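Local coordinates for ABC-type amino acid transport system, periplasmic component (Caldanaerobacter subterraneus subsp. tengcongensis MB4, PDB 4YMX), which binds arginine in the cleft between two lobes, serving as the substrate-binding component of an amino acid ABC transporter, at residues A[100-105]-A[222-227]; A[119-124]-A[236-241]; A[86-91]-A[153-158]; A[43-48]-A[172-177]. One frame throughout, in Å; residues are numbered along the deposited sequence. Where two conformers were deposited one is given.

Interaction 1: A[100-105]-A[222-227]. With ARG (arginine), chain C.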
# COMPACT_ATOMS: atom_id res chain seq x y z
N VAL A 100 -12.27 9.00 9.43
CA VAL A 100 -11.35 8.08 10.10
C VAL A 100 -10.37 8.94 10.90
O VAL A 100 -10.21 10.13 10.61
CB VAL A 100 -10.57 7.16 9.12
CG1 VAL A 100 -11.51 6.32 8.28
CG2 VAL A 100 -9.64 7.97 8.24
N ASP A 101 -9.73 8.34 11.90
CA ASP A 101 -8.75 9.04 12.73
C ASP A 101 -7.32 8.89 12.22
O ASP A 101 -6.47 9.76 12.45
CB ASP A 101 -8.80 8.52 14.17
CG ASP A 101 -10.17 8.66 14.79
OD1 ASP A 101 -10.77 9.75 14.68
OD2 ASP A 101 -10.65 7.68 15.39
N MET A 102 -7.04 7.79 11.54
CA MET A 102 -5.72 7.54 10.99
C MET A 102 -5.86 6.64 9.78
O MET A 102 -6.86 5.93 9.63
CB MET A 102 -4.77 6.93 12.02
CG MET A 102 -5.14 5.52 12.46
SD MET A 102 -3.97 4.89 13.67
CE MET A 102 -4.75 3.35 14.13
N VAL A 103 -4.86 6.70 8.91
CA VAL A 103 -4.79 5.82 7.76
C VAL A 103 -3.49 5.04 7.82
O VAL A 103 -2.41 5.62 7.99
CB VAL A 103 -4.87 6.60 6.43
CG1 VAL A 103 -4.45 5.72 5.26
CG2 VAL A 103 -6.26 7.18 6.23
N ILE A 104 -3.59 3.72 7.72
CA ILE A 104 -2.43 2.87 7.56
C ILE A 104 -2.73 2.00 6.35
O ILE A 104 -3.64 1.18 6.39
CB ILE A 104 -2.13 2.01 8.80
CG1 ILE A 104 -2.34 2.83 10.08
CG2 ILE A 104 -0.71 1.50 8.73
CD1 ILE A 104 -1.84 2.12 11.35
N ALA A 105 -2.00 2.21 5.26
CA ALA A 105 -2.32 1.55 4.00
C ALA A 105 -1.11 1.50 3.07
O ALA A 105 -1.21 1.80 1.87
CB ALA A 105 -3.48 2.26 3.31
N SER A 222 6.62 3.66 3.61
CA SER A 222 5.26 3.75 4.15
C SER A 222 5.25 4.39 5.54
O SER A 222 6.16 4.19 6.34
CB SER A 222 4.63 2.37 4.22
OG SER A 222 4.59 1.80 2.92
N ALA A 223 4.22 5.19 5.80
CA ALA A 223 4.05 5.88 7.07
C ALA A 223 2.58 5.96 7.42
O ALA A 223 1.73 5.78 6.55
CB ALA A 223 4.66 7.28 7.01
N VAL A 224 2.28 6.23 8.69
CA VAL A 224 0.90 6.40 9.14
C VAL A 224 0.48 7.84 8.89
O VAL A 224 1.24 8.77 9.16
CB VAL A 224 0.75 6.07 10.63
CG1 VAL A 224 -0.67 6.35 11.11
CG2 VAL A 224 1.11 4.61 10.89
N ALA A 225 -0.73 8.03 8.37
CA ALA A 225 -1.28 9.37 8.19
C ALA A 225 -2.34 9.70 9.22
O ALA A 225 -3.16 8.86 9.60
CB ALA A 225 -1.85 9.56 6.79
N VAL A 226 -2.27 10.93 9.74
CA VAL A 226 -3.32 11.48 10.60
C VAL A 226 -3.75 12.83 10.05
O VAL A 226 -3.07 13.41 9.20
CB VAL A 226 -2.89 11.63 12.09
CG1 VAL A 226 -2.48 10.28 12.68
CG2 VAL A 226 -1.77 12.66 12.24
N ALA A 227 -4.88 13.33 10.53
CA ALA A 227 -5.37 14.62 10.07
C ALA A 227 -4.37 15.73 10.40
O ALA A 227 -3.65 15.67 11.40
CB ALA A 227 -6.71 14.93 10.69
N ARG C . 2.67 3.20 -1.61
CA ARG C . 1.76 3.66 -2.69
C ARG C . 1.17 5.02 -2.36
O ARG C . 1.35 5.53 -1.25
CB ARG C . 0.64 2.64 -2.90
CG ARG C . -0.14 2.31 -1.64
CD ARG C . -1.40 1.52 -1.95
NE ARG C . -1.96 0.93 -0.75
CZ ARG C . -3.06 0.19 -0.71
NH1 ARG C . -3.74 -0.07 -1.82
NH2 ARG C . -3.48 -0.30 0.44
OXT ARG C . 0.51 5.63 -3.19
O HOH W 1 -6.70 12.39 12.61
O HOH W 2 0.56 3.51 5.72

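Interaction 2: A[119-124]-A[236-241]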
# COMPACT_ATOMS: atom_id res chain seq x y z
N PHE A 119 2.17 12.97 8.54
CA PHE A 119 2.68 11.60 8.51
C PHE A 119 3.61 11.29 9.67
O PHE A 119 4.40 12.13 10.12
CB PHE A 119 3.41 11.31 7.20
CG PHE A 119 2.50 11.16 6.03
CD1 PHE A 119 1.92 9.93 5.73
CD2 PHE A 119 2.21 12.25 5.22
CE1 PHE A 119 1.07 9.79 4.63
CE2 PHE A 119 1.36 12.12 4.13
CZ PHE A 119 0.79 10.88 3.83
N SER A 120 3.52 10.05 10.13
CA SER A 120 4.46 9.51 11.10
C SER A 120 5.83 9.30 10.47
O SER A 120 6.02 9.46 9.26
CB SER A 120 3.94 8.18 11.61
OG SER A 120 4.10 7.17 10.61
N ASP A 121 6.77 8.91 11.31
CA ASP A 121 8.04 8.38 10.82
C ASP A 121 7.76 7.18 9.93
O ASP A 121 6.73 6.50 10.08
CB ASP A 121 8.90 7.95 12.01
CG ASP A 121 9.32 9.12 12.88
OD1 ASP A 121 9.68 10.18 12.33
OD2 ASP A 121 9.31 8.96 14.12
N LEU A 122 8.66 6.91 9.00
CA LEU A 122 8.54 5.72 8.16
C LEU A 122 8.59 4.45 9.01
O LEU A 122 9.35 4.38 9.99
CB LEU A 122 9.65 5.67 7.11
CG LEU A 122 9.65 6.72 6.01
CD1 LEU A 122 10.95 6.65 5.24
CD2 LEU A 122 8.48 6.50 5.07
N TYR A 123 7.79 3.46 8.65
CA TYR A 123 7.83 2.18 9.36
C TYR A 123 8.20 1.00 8.44
O TYR A 123 8.36 -0.13 8.91
CB TYR A 123 6.51 1.89 10.10
CG TYR A 123 5.32 1.73 9.18
CD1 TYR A 123 5.09 0.53 8.51
CD2 TYR A 123 4.42 2.77 8.98
CE1 TYR A 123 4.01 0.39 7.67
CE2 TYR A 123 3.33 2.62 8.14
CZ TYR A 123 3.14 1.43 7.48
OH TYR A 123 2.07 1.27 6.63
N TYR A 124 8.32 1.25 7.14
CA TYR A 124 8.80 0.23 6.21
C TYR A 124 9.23 0.87 4.90
O TYR A 124 8.70 1.90 4.52
CB TYR A 124 7.72 -0.84 5.96
CG TYR A 124 8.32 -2.20 5.66
CD1 TYR A 124 9.09 -2.87 6.60
CD2 TYR A 124 8.11 -2.82 4.43
CE1 TYR A 124 9.64 -4.11 6.33
CE2 TYR A 124 8.68 -4.06 4.15
CZ TYR A 124 9.43 -4.70 5.11
OH TYR A 124 10.00 -5.93 4.85
N VAL A 236 1.61 9.80 19.67
CA VAL A 236 1.40 8.42 20.10
C VAL A 236 1.81 7.43 19.01
O VAL A 236 2.47 6.43 19.30
CB VAL A 236 -0.07 8.16 20.53
CG1 VAL A 236 -0.30 6.68 20.76
CG2 VAL A 236 -0.41 8.97 21.79
N VAL A 237 1.43 7.70 17.76
CA VAL A 237 1.79 6.81 16.66
C VAL A 237 3.31 6.70 16.54
O VAL A 237 3.85 5.60 16.42
CB VAL A 237 1.15 7.26 15.32
CG1 VAL A 237 1.73 6.46 14.15
CG2 VAL A 237 -0.35 7.09 15.38
N ASN A 238 3.99 7.81 16.58
CA ASN A 238 5.43 7.80 16.49
C ASN A 238 6.08 7.09 17.64
O ASN A 238 7.01 6.39 17.44
CB ASN A 238 6.00 9.21 16.35
CG ASN A 238 5.93 9.72 14.95
OD1 ASN A 238 5.95 8.99 14.01
ND2 ASN A 238 5.91 11.00 14.84
N GLU A 239 5.54 7.26 18.84
CA GLU A 239 6.03 6.54 20.01
C GLU A 239 5.84 5.03 19.86
O GLU A 239 6.73 4.24 20.20
CB GLU A 239 5.33 7.02 21.29
CG GLU A 239 5.70 8.44 21.73
CD GLU A 239 4.89 8.91 22.93
OE1 GLU A 239 4.50 8.07 23.76
OE2 GLU A 239 4.64 10.13 23.03
N VAL A 240 4.69 4.61 19.34
CA VAL A 240 4.41 3.19 19.18
C VAL A 240 5.32 2.56 18.14
O VAL A 240 5.85 1.47 18.35
CB VAL A 240 2.92 2.94 18.83
CG1 VAL A 240 2.69 1.51 18.37
CG2 VAL A 240 2.04 3.29 20.03
N ILE A 241 5.51 3.25 17.01
CA ILE A 241 6.43 2.75 15.99
C ILE A 241 7.84 2.61 16.56
O ILE A 241 8.49 1.59 16.37
CB ILE A 241 6.45 3.65 14.74
CG1 ILE A 241 5.09 3.60 14.05
CG2 ILE A 241 7.56 3.21 13.78
CD1 ILE A 241 4.93 4.64 12.96
O HOH W 3 6.10 12.50 12.24
O HOH W 4 8.57 6.48 15.07

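Interaction 3: A[86-91]-A[153-158]. With ARG (arginine), chain C.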
# COMPACT_ATOMS: atom_id res chain seq x y z
N MET A 86 -11.88 0.89 2.29
CA MET A 86 -12.35 1.74 1.21
C MET A 86 -11.30 1.80 0.10
O MET A 86 -10.14 1.42 0.31
CB MET A 86 -12.65 3.15 1.73
CG MET A 86 -11.41 3.91 2.18
SD MET A 86 -11.80 5.48 2.98
CE MET A 86 -12.42 4.90 4.54
N ASP A 87 -11.71 2.29 -1.06
CA ASP A 87 -10.78 2.52 -2.16
C ASP A 87 -9.63 3.41 -1.69
O ASP A 87 -9.85 4.37 -0.96
CB ASP A 87 -11.49 3.19 -3.34
CG ASP A 87 -12.54 2.31 -3.98
OD1 ASP A 87 -12.46 1.07 -3.88
OD2 ASP A 87 -13.46 2.88 -4.61
N PHE A 88 -8.40 3.06 -2.08
CA PHE A 88 -7.23 3.82 -1.62
C PHE A 88 -7.38 5.32 -1.86
O PHE A 88 -7.03 6.14 -0.99
CB PHE A 88 -5.96 3.30 -2.29
CG PHE A 88 -4.71 4.02 -1.85
CD1 PHE A 88 -4.01 3.62 -0.72
CD2 PHE A 88 -4.24 5.12 -2.56
CE1 PHE A 88 -2.86 4.29 -0.31
CE2 PHE A 88 -3.10 5.79 -2.16
CZ PHE A 88 -2.40 5.37 -1.04
N LYS A 89 -7.91 5.69 -3.02
CA LYS A 89 -8.08 7.09 -3.39
C LYS A 89 -8.96 7.89 -2.42
O LYS A 89 -8.86 9.12 -2.37
CB LYS A 89 -8.66 7.19 -4.81
CG LYS A 89 -10.10 6.71 -4.90
CD LYS A 89 -10.59 6.69 -6.34
CE LYS A 89 -12.08 6.42 -6.38
NZ LYS A 89 -12.59 6.36 -7.79
N GLY A 90 -9.81 7.21 -1.65
CA GLY A 90 -10.68 7.88 -0.70
C GLY A 90 -10.07 8.06 0.67
O GLY A 90 -10.67 8.70 1.53
N LEU A 91 -8.87 7.52 0.90
CA LEU A 91 -8.31 7.52 2.26
C LEU A 91 -7.96 8.91 2.78
O LEU A 91 -8.37 9.28 3.88
CB LEU A 91 -7.10 6.58 2.36
CG LEU A 91 -7.46 5.11 2.25
CD1 LEU A 91 -6.20 4.31 2.00
CD2 LEU A 91 -8.15 4.61 3.52
N ILE A 153 -5.55 4.20 -8.74
CA ILE A 153 -5.84 5.62 -8.65
C ILE A 153 -5.35 6.23 -7.35
O ILE A 153 -5.61 5.70 -6.27
CB ILE A 153 -7.34 5.88 -8.78
CG1 ILE A 153 -7.82 5.44 -10.15
CG2 ILE A 153 -7.66 7.36 -8.58
CD1 ILE A 153 -9.30 5.19 -10.19
N GLY A 154 -4.61 7.32 -7.46
CA GLY A 154 -4.23 8.11 -6.29
C GLY A 154 -2.91 7.69 -5.68
O GLY A 154 -2.55 8.14 -4.60
N THR A 155 -2.17 6.85 -6.40
CA THR A 155 -0.94 6.29 -5.85
C THR A 155 0.36 6.79 -6.47
O THR A 155 0.37 7.36 -7.57
CB THR A 155 -0.91 4.75 -5.95
OG1 THR A 155 -0.91 4.35 -7.33
CG2 THR A 155 -2.09 4.13 -5.22
N THR A 156 1.46 6.52 -5.78
CA THR A 156 2.78 6.77 -6.36
C THR A 156 3.04 5.85 -7.55
O THR A 156 3.81 6.19 -8.45
CB THR A 156 3.88 6.57 -5.32
OG1 THR A 156 3.75 5.27 -4.76
CG2 THR A 156 3.75 7.63 -4.23
N SER A 157 2.41 4.68 -7.56
CA SER A 157 2.52 3.77 -8.71
C SER A 157 1.94 4.44 -9.94
O SER A 157 2.55 4.42 -11.02
CB SER A 157 1.80 2.45 -8.42
OG SER A 157 2.31 1.85 -7.23
N GLU A 158 0.78 5.07 -9.78
CA GLU A 158 0.18 5.84 -10.86
C GLU A 158 1.08 7.01 -11.29
O GLU A 158 1.28 7.25 -12.48
CB GLU A 158 -1.19 6.34 -10.43
CG GLU A 158 -1.87 7.30 -11.40
CD GLU A 158 -3.23 7.71 -10.91
OE1 GLU A 158 -3.31 8.27 -9.80
OE2 GLU A 158 -4.22 7.44 -11.62
N ARG C . 2.67 3.20 -1.61
CA ARG C . 1.76 3.66 -2.69
C ARG C . 1.17 5.02 -2.36
O ARG C . 1.35 5.53 -1.25
CB ARG C . 0.64 2.64 -2.90
CG ARG C . -0.14 2.31 -1.64
CD ARG C . -1.40 1.52 -1.95
NE ARG C . -1.96 0.93 -0.75
CZ ARG C . -3.06 0.19 -0.71
NH1 ARG C . -3.74 -0.07 -1.82
NH2 ARG C . -3.48 -0.30 0.44
OXT ARG C . 0.51 5.63 -3.19
O HOH W 5 -7.83 3.97 -5.41

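Interaction 4: A[43-48]-A[172-177]. With ARG (arginine), chain C.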
# COMPACT_ATOMS: atom_id res chain seq x y z
N THR A 43 -8.28 2.01 5.68
CA THR A 43 -7.29 1.33 4.86
C THR A 43 -7.92 0.86 3.55
O THR A 43 -9.14 0.95 3.39
CB THR A 43 -6.61 0.15 5.59
OG1 THR A 43 -5.46 -0.24 4.85
CG2 THR A 43 -7.55 -1.06 5.75
N SER A 44 -7.08 0.40 2.63
CA SER A 44 -7.55 -0.23 1.41
C SER A 44 -7.00 -1.64 1.43
O SER A 44 -5.81 -1.85 1.19
CB SER A 44 -7.03 0.53 0.18
OG SER A 44 -7.47 -0.08 -1.02
N ALA A 45 -7.85 -2.61 1.76
CA ALA A 45 -7.39 -3.97 2.05
C ALA A 45 -7.30 -4.86 0.80
O ALA A 45 -7.89 -5.95 0.73
CB ALA A 45 -8.26 -4.63 3.14
N ASP A 46 -6.53 -4.36 -0.16
CA ASP A 46 -6.25 -5.03 -1.41
C ASP A 46 -4.75 -5.16 -1.60
O ASP A 46 -4.26 -5.26 -2.72
CB ASP A 46 -6.82 -4.19 -2.56
CG ASP A 46 -6.25 -2.76 -2.60
OD1 ASP A 46 -5.59 -2.32 -1.63
OD2 ASP A 46 -6.48 -2.08 -3.61
N PHE A 47 -4.01 -5.14 -0.49
CA PHE A 47 -2.58 -4.86 -0.52
C PHE A 47 -1.81 -5.80 0.41
O PHE A 47 -1.13 -5.35 1.34
CB PHE A 47 -2.39 -3.40 -0.07
CG PHE A 47 -1.22 -2.67 -0.72
CD1 PHE A 47 -0.21 -2.14 0.06
CD2 PHE A 47 -1.17 -2.49 -2.09
CE1 PHE A 47 0.84 -1.42 -0.51
CE2 PHE A 47 -0.13 -1.78 -2.67
CZ PHE A 47 0.89 -1.26 -1.89
N PRO A 48 -1.93 -7.12 0.16
CA PRO A 48 -1.17 -8.08 0.98
C PRO A 48 0.33 -7.87 0.75
O PRO A 48 0.73 -7.61 -0.38
CB PRO A 48 -1.60 -9.43 0.40
CG PRO A 48 -2.00 -9.12 -1.03
CD PRO A 48 -2.66 -7.79 -0.94
N LEU A 172 -7.46 1.97 -11.87
CA LEU A 172 -8.34 1.11 -11.08
C LEU A 172 -8.46 1.58 -9.64
O LEU A 172 -7.51 2.10 -9.05
CB LEU A 172 -7.80 -0.33 -11.08
CG LEU A 172 -7.97 -1.20 -12.34
CD1 LEU A 172 -9.43 -1.30 -12.75
CD2 LEU A 172 -7.10 -0.71 -13.50
N ASN A 173 -9.64 1.38 -9.05
CA ASN A 173 -9.82 1.64 -7.62
C ASN A 173 -8.99 0.70 -6.75
O ASN A 173 -8.40 1.14 -5.77
CB ASN A 173 -11.29 1.51 -7.24
CG ASN A 173 -12.14 2.62 -7.81
OD1 ASN A 173 -11.64 3.71 -8.07
ND2 ASN A 173 -13.42 2.33 -8.01
N ARG A 174 -8.99 -0.58 -7.10
CA ARG A 174 -8.40 -1.63 -6.27
C ARG A 174 -7.36 -2.44 -7.03
O ARG A 174 -7.52 -2.76 -8.21
CB ARG A 174 -9.49 -2.57 -5.74
CG ARG A 174 -10.56 -1.86 -4.93
CD ARG A 174 -10.07 -1.58 -3.52
NE ARG A 174 -10.26 -2.74 -2.65
CZ ARG A 174 -10.35 -2.68 -1.32
NH1 ARG A 174 -10.25 -1.52 -0.69
NH2 ARG A 174 -10.54 -3.79 -0.62
N VAL A 175 -6.29 -2.78 -6.32
CA VAL A 175 -5.18 -3.52 -6.91
C VAL A 175 -5.61 -4.87 -7.45
O VAL A 175 -5.08 -5.34 -8.47
CB VAL A 175 -4.05 -3.69 -5.87
CG1 VAL A 175 -2.93 -4.56 -6.41
CG2 VAL A 175 -3.50 -2.32 -5.47
N SER A 176 -6.58 -5.51 -6.80
CA SER A 176 -7.03 -6.82 -7.24
C SER A 176 -7.54 -6.79 -8.69
O SER A 176 -7.34 -7.74 -9.44
CB SER A 176 -8.11 -7.35 -6.30
OG SER A 176 -9.15 -6.39 -6.15
N ASP A 177 -8.14 -5.68 -9.10
CA ASP A 177 -8.62 -5.56 -10.47
C ASP A 177 -7.50 -5.35 -11.48
O ASP A 177 -7.62 -5.74 -12.64
CB ASP A 177 -9.68 -4.46 -10.57
CG ASP A 177 -10.94 -4.84 -9.86
OD1 ASP A 177 -11.52 -5.90 -10.21
OD2 ASP A 177 -11.34 -4.13 -8.92
N ARG C . 2.67 3.20 -1.61
CA ARG C . 1.76 3.66 -2.69
C ARG C . 1.17 5.02 -2.36
O ARG C . 1.35 5.53 -1.25
CB ARG C . 0.64 2.64 -2.90
CG ARG C . -0.14 2.31 -1.64
CD ARG C . -1.40 1.52 -1.95
NE ARG C . -1.96 0.93 -0.75
CZ ARG C . -3.06 0.19 -0.71
NH1 ARG C . -3.74 -0.07 -1.82
NH2 ARG C . -3.48 -0.30 0.44
OXT ARG C . 0.51 5.63 -3.19

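Interaction 1: A[100-105]-A[222-227]
The branched side chains of I104 and V224 cross obliquely, I104 CD1 resting 3.9 Å from V224 CG2 while V224 CG1 turns in toward I104 CG1. V224 holds CG1 anti to its backbone N (chi1 176°), which also brings that methyl against V103 O. M102 meets the opposing strand through its base: CB lies 4.2 Å from V224 CG1, whereas the extended chain beyond CG leads off to I73 of helix 65-77, a helix that I104 touches as well. V103 and A225 point to the other face of the sheet, CB to CB 4.2 Å, with L91 and L95 of helix 91-96 beside them. Such alternation illustrates how one strand pair serves two helical layers in the mixed sheet of a periplasmic binding protein lobe, where 102-103 and 222-227 run antiparallel. V103 and A225 form a hydrogen-bonded pair, V103 N donating to A225 O at 2.8 Å and A225 N returning a bond to V103 O at 3.0 Å. Where the strands part, water takes over: one joins D101 O to A227 N, another A105 N to A223 O. Beyond the second water, A105 O accepts a hydrogen bond from NE of the bound arginine at 2.9 Å.

Interaction 2: A[119-124]-A[236-241]
S120 and D121 make the polar half of the contact with N238, and F119 leads into it: F119 O receives a hydrogen bond from a water that accepts from N238 ND2. S120 CB abuts the helix, 3.2 Å from N238 OD1 and 3.8 Å from V237 CG1. Its OG lies between the backbone N and the carbonyl carbon (chi1 74°), donates to D121 O and accepts from V224 N; I241 CD1 packs 3.6 Å from S120 OG. D121 follows with the one direct hydrogen bond, N to N238 OD1 at 2.8 Å and nearly straight. The D121 carboxylate lies stacked on the N238 amide, the planes 21° apart, although the side chains cross at about a right angle. D121 OD2 and N238 OD1, both acceptors 3.4 Å apart, are not hydrogen-bonded; a second water donates to D121 OD2 and to N238 O. Y123 offers CB to I241 CG2 at 4.0 Å, while its ring leads away toward I69 of helix 65-77. Strand 117-124 forms one edge of the five-stranded sheet, bonded to strand 222-227. Helix 231-247 runs beside it in nearly the same direction, the local axes 14° apart; V237 also touches V224, and V240 touches helix 65-77.

Interaction 3: A[86-91]-A[153-158]
F88 reaches across to T155 and G154 with one side of its ring while the other parts meet the bound arginine. From CB, 4.1 Å from the ligand's NH1, the chain continues with CG anti to the backbone N (chi1 -179°). CD1 comes within 3.4 Å of the ligand's NE, and CE1 is close to the same nitrogen and to CD, the methylene that lies over one ring face. CD2 meets T155 CG2 obliquely at 3.6 Å, and G154 O lies in the ring plane, at the edge, 3.4 Å from CE2. CZ, the tip, ends 3.6 Å from the ligand's OXT. This is the cleft of a two-lobed binding protein closed on its amino acid: F88 belongs to the lobe built on strand 80-85, and segment 153-158 leads into helix 156-161 of the other. T156 N, in the first turn of that helix, donates to the ligand's OXT at 2.9 Å, a position where the helix end would be expected to favour negative charge. T155 is the N-cap, OG1 accepting from E158 N at 3.1 Å; OG1 is also hydrogen-bonded to Q152 O. Toward the outside, K89 and I153 lie side by side, pointing the same way, with K89 CD on I153 CG2, and K89 NZ is hydrogen-bonded to N173 OD1. A water accepts from K89 N and donates to I153 O.

Interaction 4: A[43-48]-A[172-177]
D46 joins R174 and V175 across the hinged cleft of a two-lobed periplasmic binding protein, where segment 43-48, on the lobe of strand 38-43, meets the start of helix 175-183 in the other lobe. Hydrogen bonds come first. V175 N donates to D46 OD2 at 2.8 Å, nearly straight, approaching on the anti side and 33° out of the carboxylate plane; the proximity of the helix start would be expected to stabilise the carboxylate. The other oxygen faces the substrate: D46 OD1 accepts a hydrogen bond from the ligand's NH1 at 2.9 Å, and S44 O accepts one from its NH2. S44 O and D46 OD1 are two acceptors 2.9 Å apart, and the guanidinium that bonds to both would be expected to ease their closeness. A45 is the centre of an inverse gamma turn, closed by a weak bond from D46 N to S44 O, and S44 OG adds a weak one to D46 OD1.

Charge works at longer range. R174, whose chain bends at chi2 (-79°) and chi3 (-84°), lays one face of its guanidinium against D46 CB; the salt bridge from NE to D46 OD2 is long, 4.0 Å, and purely electrostatic, since the oxygen lies well out of the guanidinium plane. The firmer partner of R174 NH1 is D85.

Apolar contacts finish the set. V175 CG2 sits 4.1 Å from F47 CD2, at the ring edge near its plane, while over the centre of one F47 face the ligand's NE stands 3.4 Å above the plane.

How the interactions relate
Interactions 1 and 2 hold one lobe together and share its sheet: strand 222-227 bonds strand 102-103 in the first and borders strand 117-124, which carries the second. Interaction 1 is buried and built of main-chain bonds and aliphatic packing; interaction 2, partly exposed at the sheet edge, mixes a hydrogen bond to a side-chain amide oxygen with bridging waters. Interactions 3 and 4 instead span the two lobes and touch the bound arginine, as does A105 of interaction 1. Interaction 4 is buried and bonds to the guanidinium; interaction 3, partly buried with K89 at its exposed side, gives the carboxylate a hydrogen bond from T156 N and lays F88 along the ligand's side chain. Interaction 2 touches neither.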